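Local coordinates for protein beta-fructofuranosidase (PDB 6NOB) that belongs to glycoside hydrolase family 32 and probably acts as a beta-fructofuranosidase, releasing terminal fructose from substrates such as sucrose, at residues Ser80-Val90 with Val164-Pro175; Gly134-Phe145 with Gly211-Leu219. All blocks are in the same frame, centred on the assembly; numbering follows the deposited sequence.

Overall arrangement
The centres of interactions 1 and 2 lie about 13 Å apart, on the same side of the chain's centre. Their segments alternate along the chain: 80-90, 134-145, 164-175, 211-219. Strand 141-149 carries part of interaction 2 and strand 159-165, its antiparallel neighbour in one sheet, part of interaction 1, so Val164 and Ser165 lie beside Tyr142. A salt bridge from Asp87 to Arg141 also joins them. Interaction 1 ties the end of the N-terminal beta-sandwich region to this sheet, whereas interaction 2 connects the sheet to the next one, through strand 216-227. That succession of sheets agrees with the five-bladed beta-propeller of family 32, whose outer side the N-terminal region meets here.

Interaction 1 of 2, residues Ser80-Val90 with Val164-Pro175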
loop_
_atom_site.group_PDB
_atom_site.type_symbol
_atom_site.label_atom_id
_atom_site.label_comp_id
_atom_site.label_asym_id
_atom_site.label_seq_id
_atom_site.Cartn_x
_atom_site.Cartn_y
_atom_site.Cartn_z
ATOM N N SER A 80 -6.081 20.248 -13.674
ATOM C CA SER A 80 -7.256 19.584 -13.129
ATOM C C SER A 80 -8.499 20.405 -13.459
ATOM O O SER A 80 -8.431 21.432 -14.141
ATOM C CB SER A 80 -7.102 19.363 -11.618
ATOM O OG SER A 80 -8.278 18.810 -11.056
ATOM N N GLU A 81 -9.646 19.919 -12.976
ATOM C CA GLU A 81 -10.942 20.589 -13.121
ATOM C C GLU A 81 -11.373 20.697 -14.584
ATOM O O GLU A 81 -11.926 21.710 -15.014
ATOM C CB GLU A 81 -10.939 21.963 -12.451
ATOM C CG GLU A 81 -10.853 21.895 -10.935
ATOM C CD GLU A 81 -11.891 20.967 -10.330
ATOM O OE1 GLU A 81 -11.526 20.159 -9.450
ATOM O OE2 GLU A 81 -13.071 21.044 -10.731
ATOM N N CYS A 82 -11.130 19.642 -15.348
ATOM C CA CYS A 82 -11.711 19.513 -16.672
ATOM C C CYS A 82 -13.132 18.961 -16.566
ATOM O O CYS A 82 -13.626 18.650 -15.479
ATOM C CB CYS A 82 -10.822 18.627 -17.545
ATOM S SG CYS A 82 -10.779 16.893 -17.048
ATOM N N ASP A 83 -13.810 18.879 -17.707
ATOM C CA ASP A 83 -15.080 18.172 -17.751
ATOM C C ASP A 83 -14.834 16.683 -17.550
ATOM O O ASP A 83 -13.865 16.125 -18.070
ATOM C CB ASP A 83 -15.795 18.417 -19.081
ATOM C CG ASP A 83 -16.390 19.809 -19.181
ATOM O OD1 ASP A 83 -16.430 20.514 -18.151
ATOM O OD2 ASP A 83 -16.819 20.195 -20.292
ATOM N N ASP A 84 -15.707 16.046 -16.769
ATOM C CA ASP A 84 -15.647 14.606 -16.519
ATOM C C ASP A 84 -14.281 14.209 -15.955
ATOM O O ASP A 84 -13.547 13.398 -16.525
ATOM C CB ASP A 84 -15.978 13.822 -17.793
ATOM C CG ASP A 84 -17.348 14.169 -18.348
ATOM O OD1 ASP A 84 -18.336 14.085 -17.590
ATOM O OD2 ASP A 84 -17.434 14.538 -19.538
ATOM N N LEU A 85 -13.953 14.814 -14.811
ATOM C CA LEU A 85 -12.655 14.584 -14.187
ATOM C C LEU A 85 -12.451 13.116 -13.835
ATOM O O LEU A 85 -11.327 12.606 -13.927
ATOM C CB LEU A 85 -12.531 15.460 -12.940
ATOM C CG LEU A 85 -11.159 15.668 -12.307
ATOM C CD1 LEU A 85 -10.124 16.005 -13.365
ATOM C CD2 LEU A 85 -11.245 16.770 -11.265
ATOM N N LEU A 86 -13.523 12.418 -13.447
ATOM C CA LEU A 86 -13.411 11.010 -13.081
ATOM C C LEU A 86 -12.967 10.147 -14.254
ATOM O O LEU A 86 -12.327 9.108 -14.055
ATOM C CB LEU A 86 -14.748 10.501 -12.551
ATOM C CG LEU A 86 -15.037 10.638 -11.063
ATOM C CD1 LEU A 86 -16.425 10.090 -10.788
ATOM C CD2 LEU A 86 -13.992 9.907 -10.237
ATOM N N ASP A 87 -13.312 10.545 -15.478
ATOM C CA ASP A 87 -12.961 9.766 -16.658
ATOM C C ASP A 87 -11.670 10.236 -17.310
ATOM O O ASP A 87 -10.908 9.411 -17.826
ATOM C CB ASP A 87 -14.096 9.820 -17.683
ATOM C CG ASP A 87 -15.388 9.226 -17.154
ATOM O OD1 ASP A 87 -15.340 8.137 -16.541
ATOM O OD2 ASP A 87 -16.452 9.852 -17.350
ATOM N N ASN A 88 -11.406 11.541 -17.302
ATOM C CA ASN A 88 -10.201 12.065 -17.928
ATOM C C ASN A 88 -9.026 12.137 -16.971
ATOM O O ASN A 88 -7.881 11.937 -17.393
ATOM C CB ASN A 88 -10.466 13.455 -18.503
ATOM C CG ASN A 88 -11.493 13.434 -19.600
ATOM O OD1 ASN A 88 -11.230 12.946 -20.697
ATOM N ND2 ASN A 88 -12.678 13.959 -19.312
ATOM N N GLY A 89 -9.282 12.423 -15.700
ATOM C CA GLY A 89 -8.219 12.548 -14.725
ATOM C C GLY A 89 -7.409 13.819 -14.916
ATOM O O GLY A 89 -7.672 14.648 -15.786
ATOM N N VAL A 90 -6.396 13.962 -14.064
ATOM C CA VAL A 90 -5.493 15.105 -14.119
ATOM C C VAL A 90 -4.398 14.821 -15.137
ATOM O O VAL A 90 -4.212 13.676 -15.565
ATOM C CB VAL A 90 -4.890 15.412 -12.734
ATOM C CG1 VAL A 90 -5.988 15.752 -11.734
ATOM C CG2 VAL A 90 -4.048 14.243 -12.244
ATOM N N VAL A 164 -8.549 6.245 -9.747
ATOM C CA VAL A 164 -9.813 5.561 -9.981
ATOM C C VAL A 164 -9.648 4.599 -11.151
ATOM O O VAL A 164 -8.800 4.799 -12.026
ATOM C CB VAL A 164 -10.953 6.575 -10.233
ATOM C CG1 VAL A 164 -10.892 7.126 -11.656
ATOM C CG2 VAL A 164 -12.298 5.951 -9.936
ATOM N N SER A 165 -10.453 3.537 -11.158
ATOM C CA SER A 165 -10.287 2.494 -12.161
ATOM C C SER A 165 -11.606 1.771 -12.380
ATOM O O SER A 165 -12.439 1.676 -11.476
ATOM C CB SER A 165 -9.206 1.487 -11.747
ATOM O OG SER A 165 -9.310 0.266 -12.463
ATOM N N ARG A 166 -11.772 1.246 -13.593
ATOM C CA ARG A 166 -12.920 0.422 -13.937
ATOM C C ARG A 166 -12.600 -1.068 -13.959
ATOM O O ARG A 166 -13.522 -1.876 -14.113
ATOM C CB ARG A 166 -13.480 0.833 -15.305
ATOM C CG ARG A 166 -13.999 2.263 -15.378
ATOM C CD ARG A 166 -14.736 2.511 -16.691
ATOM N NE ARG A 166 -15.497 3.759 -16.686
ATOM C CZ ARG A 166 -16.642 3.940 -16.035
ATOM N NH1 ARG A 166 -17.175 2.952 -15.329
ATOM N NH2 ARG A 166 -17.260 5.112 -16.092
ATOM N N ASP A 167 -11.326 -1.458 -13.818
ATOM C CA ASP A 167 -10.972 -2.868 -13.918
ATOM C C ASP A 167 -9.930 -3.311 -12.896
ATOM O O ASP A 167 -9.437 -4.441 -12.997
ATOM C CB ASP A 167 -10.477 -3.192 -15.338
ATOM C CG ASP A 167 -9.227 -2.409 -15.724
ATOM O OD1 ASP A 167 -8.676 -1.673 -14.878
ATOM O OD2 ASP A 167 -8.795 -2.534 -16.891
ATOM N N LEU A 168 -9.571 -2.455 -11.933
ATOM C CA LEU A 168 -8.568 -2.739 -10.906
ATOM C C LEU A 168 -7.167 -2.923 -11.483
ATOM O O LEU A 168 -6.232 -3.254 -10.744
ATOM C CB LEU A 168 -8.950 -3.980 -10.090
ATOM C CG LEU A 168 -10.121 -3.858 -9.121
ATOM C CD1 LEU A 168 -10.657 -5.236 -8.770
ATOM C CD2 LEU A 168 -9.694 -3.101 -7.873
ATOM N N VAL A 169 -7.008 -2.704 -12.787
ATOM C CA VAL A 169 -5.727 -2.878 -13.472
ATOM C C VAL A 169 -5.213 -1.556 -14.030
ATOM O O VAL A 169 -4.062 -1.177 -13.784
ATOM C CB VAL A 169 -5.833 -3.942 -14.588
ATOM C CG1 VAL A 169 -4.554 -3.978 -15.408
ATOM C CG2 VAL A 169 -6.134 -5.309 -13.989
ATOM N N HIS A 170 -6.046 -0.837 -14.780
ATOM C CA HIS A 170 -5.681 0.444 -15.376
ATOM C C HIS A 170 -6.227 1.577 -14.518
ATOM O O HIS A 170 -7.403 1.562 -14.144
ATOM C CB HIS A 170 -6.225 0.565 -16.802
ATOM C CG HIS A 170 -5.809 -0.550 -17.709
ATOM N ND1 HIS A 170 -6.568 -1.687 -17.888
ATOM C CD2 HIS A 170 -4.716 -0.701 -18.494
ATOM C CE1 HIS A 170 -5.960 -2.491 -18.741
ATOM N NE2 HIS A 170 -4.834 -1.916 -19.124
ATOM N N TRP A 171 -5.389 2.571 -14.235
ATOM C CA TRP A 171 -5.709 3.607 -13.263
ATOM C C TRP A 171 -5.699 4.988 -13.901
ATOM O O TRP A 171 -4.849 5.293 -14.742
ATOM C CB TRP A 171 -4.730 3.547 -12.086
ATOM C CG TRP A 171 -4.901 2.274 -11.335
ATOM C CD1 TRP A 171 -4.194 1.118 -11.502
ATOM C CD2 TRP A 171 -5.884 2.003 -10.333
ATOM N NE1 TRP A 171 -4.663 0.151 -10.647
ATOM C CE2 TRP A 171 -5.702 0.669 -9.919
ATOM C CE3 TRP A 171 -6.890 2.766 -9.731
ATOM C CZ2 TRP A 171 -6.492 0.078 -8.935
ATOM C CZ3 TRP A 171 -7.675 2.177 -8.758
ATOM C CH2 TRP A 171 -7.471 0.847 -8.368
ATOM N N THR A 172 -6.662 5.811 -13.492
ATOM C CA THR A 172 -6.773 7.203 -13.903
ATOM C C THR A 172 -6.484 8.090 -12.699
ATOM O O THR A 172 -7.111 7.933 -11.646
ATOM C CB THR A 172 -8.170 7.497 -14.461
ATOM O OG1 THR A 172 -8.357 6.792 -15.695
ATOM C CG2 THR A 172 -8.348 8.986 -14.703
ATOM N N HIS A 173 -5.536 9.014 -12.855
ATOM C CA HIS A 173 -5.075 9.834 -11.740
ATOM C C HIS A 173 -6.043 10.973 -11.450
ATOM O O HIS A 173 -6.531 11.640 -12.365
ATOM C CB HIS A 173 -3.692 10.407 -12.039
ATOM C CG HIS A 173 -2.610 9.376 -12.109
ATOM N ND1 HIS A 173 -2.028 8.831 -10.986
ATOM C CD2 HIS A 173 -1.999 8.798 -13.170
ATOM C CE1 HIS A 173 -1.106 7.957 -11.351
ATOM N NE2 HIS A 173 -1.066 7.921 -12.671
ATOM N N LEU A 174 -6.293 11.211 -10.163
ATOM C CA LEU A 174 -7.217 12.240 -9.698
ATOM C C LEU A 174 -6.461 13.280 -8.871
ATOM O O LEU A 174 -5.280 13.073 -8.570
ATOM C CB LEU A 174 -8.345 11.590 -8.893
ATOM C CG LEU A 174 -9.321 10.779 -9.746
ATOM C CD1 LEU A 174 -10.424 10.185 -8.888
ATOM C CD2 LEU A 174 -9.901 11.642 -10.863
ATOM N N PRO A 175 -7.073 14.407 -8.503
ATOM C CA PRO A 175 -6.352 15.397 -7.693
ATOM C C PRO A 175 -6.047 14.884 -6.292
ATOM O O PRO A 175 -6.678 13.955 -5.781
ATOM C CB PRO A 175 -7.317 16.588 -7.638
ATOM C CG PRO A 175 -8.207 16.409 -8.806
ATOM C CD PRO A 175 -8.374 14.931 -8.956
#
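Val90 N donates to His173 O (2.9 Å, N-H...O 158°), the hydrogen bond that joins the two backbones. Beside it Gly89, with positive phi as the chain leaves helix 85-88, brings its CA to 3.6 Å from Thr172 CG2.

Apolar contacts lie around this bond. Val90 CG1 leans on the Pro175 ring, 3.7 Å from its CG, while Val90 CG2 meets His173 CB. Leu85 CD2 abuts the rim of the Pro175 ring, 3.9 Å from its CG, and Ser80 OG rests on the same ring carbon. Leu86 crosses Leu174 obliquely, its CD2 3.8 Å from Leu174 CD1.

The short helix 85-88, together with the turn before it, links strands 72-80 and 91-92 of the N-terminal beta-sandwich region, and here it packs on the edge of a catalytic-domain sheet where strands 159-165 and 172-173 pair.

The charged pair across the contact lies at its exposed margin. Asp87 CG stands anti to its carbonyl carbon (chi1 -62°), which carries OD1 toward the Arg166 guanidinium; the salt bridge to NH2 is long at 3.6 Å, with the two planes 24° apart. Asp87 OD1 also makes a salt bridge to Arg141, whose guanidinium lies close to that of Arg166, so the carboxylate is shared by two guanidinium groups and probably holds them together.

Interaction 2 of 2, residues Gly134-Phe145 with Gly211-Leu219; sequences GLCQFQGRYHLF and GNEANAIRL
With CG of Phe138 anti to the backbone N (chi1 179°), its ring reaches Ile217, whose own CG1 stands anti to the carbonyl carbon (chi1 -53°) and lies over one face of that ring. The CH-pi contact is close: Ile217 CG1 is 3.6 Å from the Phe138 ring centroid, 18° off the normal. Gln139 CG covers the opposite face, so the ring is clamped between two aliphatic groups, while Ala214 CB and Ala216 N meet its edge. The end of Ile217 also lies over a second ring in a CH-pi contact, CD1 4.1 Å from the His143 centroid, and touches Cys136 SG. Farther along, Leu219 CD2 sits over a face of Phe145, offset toward the rim, and against Gly134 CA.

The type I' turn Phe138-Arg141 closes a beta hairpin, and its loop grips the segment before strand 216-227. Gln139 N donates to Gly211 O (2.9 Å), nearly straight but from above the carbonyl plane; Ala214 N reaches the same oxygen from the opposite face. The extended Gln139 side chain sends NE2 to Ala214 O (3.0 Å), which lies nearly in the plane of the Gln139 amide, and a water links NE2 to Asn215 O. Gly140 N makes a weak bond to Asn212 OD1. A classic beta bulge places Asn215 and Ala216 both opposite Val202, where strand 216-227 begins.

Hydrophobic side chains thus join the two neighbouring sheets inside, while polar bonds from the turn hold the more exposed end, with Gln139 serving both as amide donor and as a lid on the aromatic ring.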
loop_
_atom_site.group_PDB
_atom_site.type_symbol
_atom_site.label_atom_id
_atom_site.label_comp_id
_atom_site.label_asym_id
_atom_site.label_seq_id
_atom_site.Cartn_x
_atom_site.Cartn_y
_atom_site.Cartn_z
ATOM N N GLY A 134 -8.599 3.910 1.748
ATOM C CA GLY A 134 -9.942 4.205 1.255
ATOM C C GLY A 134 -10.417 3.298 0.142
ATOM O O GLY A 134 -11.102 3.756 -0.780
ATOM N N LEU A 135 -10.070 2.018 0.212
ATOM C CA LEU A 135 -10.441 1.085 -0.844
ATOM C C LEU A 135 -11.943 0.836 -0.835
ATOM O O LEU A 135 -12.530 0.540 0.212
ATOM C CB LEU A 135 -9.679 -0.228 -0.677
ATOM C CG LEU A 135 -8.163 -0.064 -0.753
ATOM C CD1 LEU A 135 -7.462 -1.380 -0.497
ATOM C CD2 LEU A 135 -7.768 0.502 -2.105
ATOM N N CYS A 136 -12.564 0.960 -2.004
ATOM C CA CYS A 136 -13.997 0.737 -2.144
ATOM C C CYS A 136 -14.355 0.688 -3.620
ATOM O O CYS A 136 -13.579 1.111 -4.483
ATOM C CB CYS A 136 -14.808 1.823 -1.424
ATOM S SG CYS A 136 -14.623 3.493 -2.071
ATOM N N GLN A 137 -15.525 0.122 -3.898
ATOM C CA GLN A 137 -16.194 0.292 -5.179
ATOM C C GLN A 137 -17.289 1.328 -4.976
ATOM O O GLN A 137 -18.127 1.176 -4.082
ATOM C CB GLN A 137 -16.779 -1.024 -5.694
ATOM C CG GLN A 137 -17.278 -0.939 -7.127
ATOM C CD GLN A 137 -17.502 -2.298 -7.761
ATOM O OE1 GLN A 137 -17.765 -3.283 -7.069
ATOM N NE2 GLN A 137 -17.404 -2.358 -9.086
ATOM N N PHE A 138 -17.267 2.388 -5.779
ATOM C CA PHE A 138 -18.189 3.503 -5.605
ATOM C C PHE A 138 -18.732 3.919 -6.962
ATOM O O PHE A 138 -17.968 4.351 -7.830
ATOM C CB PHE A 138 -17.494 4.682 -4.916
ATOM C CG PHE A 138 -18.375 5.878 -4.736
ATOM C CD1 PHE A 138 -19.481 5.821 -3.904
ATOM C CD2 PHE A 138 -18.096 7.063 -5.395
ATOM C CE1 PHE A 138 -20.296 6.924 -3.736
ATOM C CE2 PHE A 138 -18.907 8.170 -5.232
ATOM C CZ PHE A 138 -20.007 8.102 -4.400
ATOM N N GLN A 139 -20.048 3.789 -7.135
ATOM C CA GLN A 139 -20.742 4.220 -8.347
ATOM C C GLN A 139 -20.063 3.668 -9.599
ATOM O O GLN A 139 -19.762 4.393 -10.550
ATOM C CB GLN A 139 -20.849 5.747 -8.401
ATOM C CG GLN A 139 -21.898 6.317 -7.450
ATOM C CD GLN A 139 -21.826 7.828 -7.310
ATOM O OE1 GLN A 139 -21.024 8.487 -7.966
ATOM N NE2 GLN A 139 -22.670 8.382 -6.446
ATOM N N GLY A 140 -19.797 2.360 -9.578
ATOM C CA GLY A 140 -19.257 1.662 -10.722
ATOM C C GLY A 140 -17.749 1.679 -10.859
ATOM O O GLY A 140 -17.220 1.006 -11.753
ATOM N N ARG A 141 -17.034 2.415 -10.013
ATOM C CA ARG A 141 -15.590 2.537 -10.132
ATOM C C ARG A 141 -14.902 2.044 -8.867
ATOM O O ARG A 141 -15.442 2.150 -7.762
ATOM C CB ARG A 141 -15.177 3.987 -10.401
ATOM C CG ARG A 141 -15.777 4.593 -11.656
ATOM C CD ARG A 141 -15.442 6.072 -11.744
ATOM N NE ARG A 141 -16.478 6.836 -12.431
ATOM C CZ ARG A 141 -16.391 7.240 -13.694
ATOM N NH1 ARG A 141 -17.383 7.931 -14.240
ATOM N NH2 ARG A 141 -15.310 6.954 -14.410
ATOM N N TYR A 142 -13.701 1.495 -9.044
ATOM C CA TYR A 142 -12.831 1.155 -7.927
ATOM C C TYR A 142 -11.976 2.366 -7.582
ATOM O O TYR A 142 -11.370 2.977 -8.468
ATOM C CB TYR A 142 -11.938 -0.038 -8.266
ATOM C CG TYR A 142 -12.692 -1.286 -8.664
ATOM C CD1 TYR A 142 -13.235 -2.128 -7.704
ATOM C CD2 TYR A 142 -12.857 -1.624 -10.002
ATOM C CE1 TYR A 142 -13.922 -3.270 -8.062
ATOM C CE2 TYR A 142 -13.543 -2.766 -10.370
ATOM C CZ TYR A 142 -14.074 -3.585 -9.395
ATOM O OH TYR A 142 -14.758 -4.721 -9.752
ATOM N N HIS A 143 -11.929 2.711 -6.300
ATOM C CA HIS A 143 -11.227 3.896 -5.832
ATOM C C HIS A 143 -10.010 3.487 -5.019
ATOM O O HIS A 143 -10.120 2.689 -4.082
ATOM C CB HIS A 143 -12.147 4.788 -4.998
ATOM C CG HIS A 143 -13.061 5.640 -5.820
ATOM N ND1 HIS A 143 -12.821 6.977 -6.056
ATOM C CD2 HIS A 143 -14.208 5.343 -6.476
ATOM C CE1 HIS A 143 -13.786 7.468 -6.814
ATOM N NE2 HIS A 143 -14.640 6.497 -7.083
ATOM N N LEU A 144 -8.858 4.041 -5.379
ATOM C CA LEU A 144 -7.600 3.784 -4.691
ATOM C C LEU A 144 -7.051 5.111 -4.181
ATOM O O LEU A 144 -6.645 5.968 -4.976
ATOM C CB LEU A 144 -6.601 3.100 -5.622
ATOM C CG LEU A 144 -5.151 3.001 -5.150
ATOM C CD1 LEU A 144 -5.055 2.202 -3.861
ATOM C CD2 LEU A 144 -4.301 2.372 -6.238
ATOM N N PHE A 145 -7.062 5.288 -2.867
ATOM C CA PHE A 145 -6.334 6.373 -2.228
ATOM C C PHE A 145 -5.007 5.835 -1.709
ATOM O O PHE A 145 -4.819 4.622 -1.572
ATOM C CB PHE A 145 -7.143 6.993 -1.082
ATOM C CG PHE A 145 -8.498 7.510 -1.496
ATOM C CD1 PHE A 145 -9.594 6.661 -1.559
ATOM C CD2 PHE A 145 -8.678 8.850 -1.807
ATOM C CE1 PHE A 145 -10.837 7.139 -1.934
ATOM C CE2 PHE A 145 -9.920 9.333 -2.182
ATOM C CZ PHE A 145 -11.000 8.479 -2.245
ATOM N N GLY A 211 -21.845 -0.121 -3.070
ATOM C CA GLY A 211 -21.148 0.996 -3.689
ATOM C C GLY A 211 -21.858 1.564 -4.904
ATOM O O GLY A 211 -21.839 2.777 -5.130
ATOM N N ASN A 212 -22.482 0.702 -5.712
ATOM C CA ASN A 212 -23.146 1.195 -6.914
ATOM C C ASN A 212 -24.379 2.025 -6.590
ATOM O O ASN A 212 -24.765 2.878 -7.396
ATOM C CB ASN A 212 -23.512 0.030 -7.835
ATOM C CG ASN A 212 -22.391 -0.325 -8.802
ATOM O OD1 ASN A 212 -21.252 0.120 -8.642
ATOM N ND2 ASN A 212 -22.711 -1.125 -9.812
ATOM N N GLU A 213 -24.985 1.813 -5.424
ATOM C CA GLU A 213 -26.153 2.565 -4.990
ATOM C C GLU A 213 -25.802 3.731 -4.080
ATOM O O GLU A 213 -26.710 4.442 -3.634
ATOM C CB GLU A 213 -27.128 1.643 -4.258
ATOM C CG GLU A 213 -27.254 0.254 -4.853
ATOM C CD GLU A 213 -28.145 -0.648 -4.020
ATOM O OE1 GLU A 213 -27.920 -1.877 -4.029
ATOM O OE2 GLU A 213 -29.064 -0.126 -3.352
ATOM N N ALA A 214 -24.522 3.935 -3.785
ATOM C CA ALA A 214 -24.123 4.906 -2.781
ATOM C C ALA A 214 -24.202 6.331 -3.321
ATOM O O ALA A 214 -24.172 6.578 -4.531
ATOM C CB ALA A 214 -22.706 4.614 -2.284
ATOM N N ASN A 215 -24.309 7.279 -2.389
ATOM C CA ASN A 215 -24.294 8.696 -2.711
ATOM C C ASN A 215 -22.991 9.384 -2.347
ATOM O O ASN A 215 -22.735 10.486 -2.846
ATOM C CB ASN A 215 -25.449 9.415 -2.000
ATOM C CG ASN A 215 -26.797 9.063 -2.588
ATOM O OD1 ASN A 215 -27.609 8.388 -1.953
ATOM N ND2 ASN A 215 -27.043 9.513 -3.814
ATOM N N ALA A 216 -22.169 8.767 -1.501
ATOM C CA ALA A 216 -20.901 9.346 -1.087
ATOM C C ALA A 216 -20.022 8.248 -0.508
ATOM O O ALA A 216 -20.505 7.182 -0.114
ATOM C CB ALA A 216 -21.100 10.467 -0.060
ATOM N N ILE A 217 -18.721 8.522 -0.474
ATOM C CA ILE A 217 -17.752 7.692 0.235
ATOM C C ILE A 217 -17.474 8.355 1.575
ATOM O O ILE A 217 -17.065 9.522 1.622
ATOM C CB ILE A 217 -16.446 7.528 -0.558
ATOM C CG1 ILE A 217 -16.702 7.031 -1.977
ATOM C CG2 ILE A 217 -15.496 6.587 0.172
ATOM C CD1 ILE A 217 -15.465 7.106 -2.858
ATOM N N ARG A 218 -17.685 7.624 2.663
ATOM C CA ARG A 218 -17.253 8.076 3.976
ATOM C C ARG A 218 -15.906 7.444 4.298
ATOM O O ARG A 218 -15.758 6.218 4.247
ATOM C CB ARG A 218 -18.270 7.735 5.067
ATOM C CG ARG A 218 -17.831 8.228 6.442
ATOM C CD ARG A 218 -18.979 8.324 7.436
ATOM N NE ARG A 218 -19.948 9.363 7.091
ATOM C CZ ARG A 218 -19.740 10.668 7.244
ATOM N NH1 ARG A 218 -18.581 11.110 7.722
ATOM N NH2 ARG A 218 -20.688 11.533 6.910
ATOM N N LEU A 219 -14.931 8.282 4.624
ATOM C CA LEU A 219 -13.594 7.830 4.968
ATOM C C LEU A 219 -13.364 7.999 6.458
ATOM O O LEU A 219 -13.826 8.973 7.059
ATOM C CB LEU A 219 -12.540 8.600 4.174
ATOM C CG LEU A 219 -12.833 8.390 2.691
ATOM C CD1 LEU A 219 -13.007 9.715 1.971
ATOM C CD2 LEU A 219 -11.764 7.530 2.046
HETATM O O HOH W 1 -23.138 11.225 -5.724
#